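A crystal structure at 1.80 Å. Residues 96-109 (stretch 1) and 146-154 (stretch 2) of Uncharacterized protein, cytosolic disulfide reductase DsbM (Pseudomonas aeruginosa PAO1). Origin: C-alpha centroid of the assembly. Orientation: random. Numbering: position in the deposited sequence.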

# COMPACT_ATOMS: atom_id res chain seq x y z
N ALA A 96 4.71 -9.98 2.12
CA ALA A 96 5.68 -10.13 1.04
C ALA A 96 5.02 -10.35 -0.32
O ALA A 96 5.38 -9.62 -1.27
CB ALA A 96 6.68 -11.25 1.38
N PRO A 97 4.09 -11.28 -0.50
CA PRO A 97 3.52 -11.50 -1.84
C PRO A 97 2.83 -10.26 -2.39
O PRO A 97 3.09 -9.90 -3.55
CB PRO A 97 2.54 -12.67 -1.63
CG PRO A 97 3.10 -13.40 -0.45
CD PRO A 97 3.64 -12.32 0.45
N PRO A 98 1.97 -9.56 -1.63
CA PRO A 98 1.36 -8.35 -2.21
C PRO A 98 2.38 -7.28 -2.54
O PRO A 98 2.19 -6.54 -3.51
CB PRO A 98 0.38 -7.88 -1.13
CG PRO A 98 0.74 -8.60 0.08
CD PRO A 98 1.35 -9.89 -0.34
N THR A 99 3.44 -7.14 -1.74
CA THR A 99 4.47 -6.16 -2.09
C THR A 99 5.18 -6.54 -3.38
O THR A 99 5.44 -5.68 -4.23
CB THR A 99 5.47 -6.00 -0.94
OG1 THR A 99 4.77 -5.64 0.26
CG2 THR A 99 6.48 -4.91 -1.27
N ALA A 100 5.49 -7.83 -3.55
CA ALA A 100 6.08 -8.28 -4.81
C ALA A 100 5.17 -7.98 -6.00
O ALA A 100 5.65 -7.66 -7.09
CB ALA A 100 6.40 -9.77 -4.74
N ALA A 101 3.85 -8.08 -5.80
CA ALA A 101 2.92 -7.76 -6.88
C ALA A 101 2.99 -6.28 -7.24
O ALA A 101 2.91 -5.91 -8.42
CB ALA A 101 1.50 -8.14 -6.47
N VAL A 102 3.15 -5.41 -6.23
CA VAL A 102 3.31 -3.98 -6.50
C VAL A 102 4.60 -3.73 -7.26
O VAL A 102 4.63 -2.99 -8.25
CB VAL A 102 3.27 -3.19 -5.18
CG1 VAL A 102 3.71 -1.75 -5.41
CG2 VAL A 102 1.87 -3.25 -4.56
N LEU A 103 5.69 -4.36 -6.81
CA LEU A 103 6.97 -4.24 -7.52
C LEU A 103 6.84 -4.72 -8.97
O LEU A 103 7.35 -4.07 -9.89
CB LEU A 103 8.05 -5.05 -6.80
CG LEU A 103 8.63 -4.46 -5.52
CD1 LEU A 103 9.67 -5.40 -4.94
CD2 LEU A 103 9.23 -3.09 -5.80
N ALA A 104 6.17 -5.86 -9.18
CA ALA A 104 6.04 -6.40 -10.52
C ALA A 104 5.20 -5.49 -11.41
O ALA A 104 5.53 -5.28 -12.58
CB ALA A 104 5.43 -7.80 -10.46
N ALA A 105 4.10 -4.96 -10.88
CA ALA A 105 3.27 -4.04 -11.66
C ALA A 105 4.04 -2.78 -12.03
O ALA A 105 3.88 -2.25 -13.14
CB ALA A 105 2.00 -3.68 -10.88
N GLU A 106 4.87 -2.28 -11.11
CA GLU A 106 5.67 -1.11 -11.42
C GLU A 106 6.75 -1.43 -12.45
O GLU A 106 7.00 -0.63 -13.36
CB GLU A 106 6.30 -0.54 -10.14
CG GLU A 106 7.12 0.72 -10.35
CD GLU A 106 6.30 1.89 -10.84
OE1 GLU A 106 5.08 1.93 -10.56
OE2 GLU A 106 6.87 2.78 -11.51
N ALA A 107 7.38 -2.60 -12.33
CA ALA A 107 8.42 -2.98 -13.27
C ALA A 107 7.86 -3.22 -14.67
O ALA A 107 8.47 -2.81 -15.67
CB ALA A 107 9.15 -4.23 -12.77
N LEU A 108 6.70 -3.87 -14.76
CA LEU A 108 6.14 -4.21 -16.06
C LEU A 108 5.52 -3.00 -16.75
O LEU A 108 5.77 -2.76 -17.93
CB LEU A 108 5.08 -5.30 -15.91
CG LEU A 108 5.40 -6.73 -16.35
CD1 LEU A 108 4.13 -7.54 -16.33
CD2 LEU A 108 6.03 -6.74 -17.73
N ASP A 109 4.71 -2.24 -16.02
CA ASP A 109 3.83 -1.27 -16.65
C ASP A 109 3.78 0.07 -15.92
O ASP A 109 2.96 0.92 -16.27
CB ASP A 109 2.41 -1.85 -16.76
CG ASP A 109 1.77 -1.59 -18.11
OD1 ASP A 109 2.09 -0.57 -18.73
OD2 ASP A 109 0.94 -2.41 -18.55
N GLY A 146 -2.00 -9.53 -17.94
CA GLY A 146 -1.95 -10.98 -18.01
C GLY A 146 -0.80 -11.54 -18.82
O GLY A 146 -0.39 -12.69 -18.61
N GLU A 147 -0.26 -10.76 -19.75
CA GLU A 147 0.89 -11.18 -20.56
C GLU A 147 2.16 -10.71 -19.87
O GLU A 147 2.56 -9.55 -20.01
CB GLU A 147 0.78 -10.64 -21.98
CG GLU A 147 1.96 -11.02 -22.86
CD GLU A 147 2.15 -12.52 -22.98
OE1 GLU A 147 2.84 -13.10 -22.12
OE2 GLU A 147 1.61 -13.12 -23.93
N GLY A 148 2.79 -11.60 -19.12
CA GLY A 148 4.08 -11.34 -18.50
C GLY A 148 4.04 -11.09 -17.00
O GLY A 148 5.10 -11.14 -16.37
N PHE A 149 2.87 -10.84 -16.41
CA PHE A 149 2.85 -10.50 -14.99
C PHE A 149 3.23 -11.70 -14.13
O PHE A 149 3.90 -11.53 -13.10
CB PHE A 149 1.47 -9.97 -14.58
CG PHE A 149 1.38 -9.57 -13.13
CD1 PHE A 149 1.93 -8.38 -12.70
CD2 PHE A 149 0.73 -10.38 -12.22
CE1 PHE A 149 1.85 -8.00 -11.37
CE2 PHE A 149 0.64 -10.01 -10.89
CZ PHE A 149 1.20 -8.82 -10.47
N ALA A 150 2.82 -12.90 -14.53
CA ALA A 150 3.17 -14.09 -13.76
C ALA A 150 4.68 -14.22 -13.61
O ALA A 150 5.19 -14.44 -12.50
CB ALA A 150 2.59 -15.34 -14.43
N GLU A 151 5.42 -14.07 -14.71
CA GLU A 151 6.87 -14.19 -14.65
C GLU A 151 7.49 -13.03 -13.87
O GLU A 151 8.43 -13.24 -13.10
CB GLU A 151 7.47 -14.24 -16.05
CG GLU A 151 7.17 -15.52 -16.82
CD GLU A 151 5.70 -15.64 -17.23
OE1 GLU A 151 5.07 -14.58 -17.45
OE2 GLU A 151 5.20 -16.79 -17.32
N ALA A 152 6.97 -11.81 -14.07
CA ALA A 152 7.50 -10.66 -13.33
C ALA A 152 7.25 -10.80 -11.84
O ALA A 152 8.11 -10.45 -11.02
CB ALA A 152 6.88 -9.37 -13.87
N PHE A 153 6.08 -11.31 -11.45
CA PHE A 153 5.77 -11.49 -10.04
C PHE A 153 6.70 -12.52 -9.40
O PHE A 153 7.21 -12.31 -8.29
CB PHE A 153 4.31 -11.89 -9.85
CG PHE A 153 3.97 -12.30 -8.45
CD1 PHE A 153 3.64 -11.34 -7.50
CD2 PHE A 153 3.97 -13.63 -8.07
CE1 PHE A 153 3.33 -11.70 -6.21
CE2 PHE A 153 3.65 -14.00 -6.78
CZ PHE A 153 3.33 -13.03 -5.85
N ASP A 154 6.91 -13.65 -10.07
CA ASP A 154 7.79 -14.66 -9.51
C ASP A 154 9.22 -14.15 -9.42
O ASP A 154 9.94 -14.45 -8.46
CB ASP A 154 7.71 -15.94 -10.34
CG ASP A 154 6.31 -16.55 -10.34
OD1 ASP A 154 5.94 -17.19 -11.34
OD2 ASP A 154 5.58 -16.39 -9.33

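What joins these two helices? Close apolar packing: no hydrogen bond crosses between the stretches. The helix axes pass 8.4 Å apart at their closest, with their N-to-C directions 123° apart. At the crossing the first helix presents alanine, and Ala 104 CB lies 3.7 Å from Phe 153 N, so little side chain stands between the backbones there; the nearest pair of CA atoms, those of Ala 104 and Phe 153, lie 5.1 Å apart.

Which bumps fill which hollows? Phe 149 and Phe 153, one helical turn apart, are the knobs. The side chain of Phe 149 sits among Ala 101, Ala 104, Ala 105 and Leu 108; that of Phe 153 sits among Pro 97, Ala 100, Ala 101 and Ala 104. The hollows therefore share Ala 101 and Ala 104. Both aromatic side chains leave the backbone sideways, with chi1 in the t well, and their ends come nearer to the first helix.

How do the rings meet the walls of their hollows? Each presents part of its edge to backbone. Phe 153 CE1 lies 3.2 Å from Pro 97 O, while Phe 149 CE1 is 3.8 Å from Ala 101 O. Methyl groups complete the fit: Ala 104 CB is 3.7 Å from Phe 149 CE1, and Ala 100 CB is 3.9 Å from Phe 153 CE1.

What fills the space beside the rings? Ala 104 points toward the second helix, and its CB meets Ala 152 CB at 4.0 Å. One turn later, Leu 108 reaches over the start of that helix, placing CD1 3.5 Å from Phe 149 CA and CG 3.9 Å from Ala 152 CB. Gly 148, at the N-cap position, leaves its C atom 3.6 Å from Leu 108 CD1; its positive phi of 106° by itself suits glycine, since a CB would jam against the preceding carbonyl O.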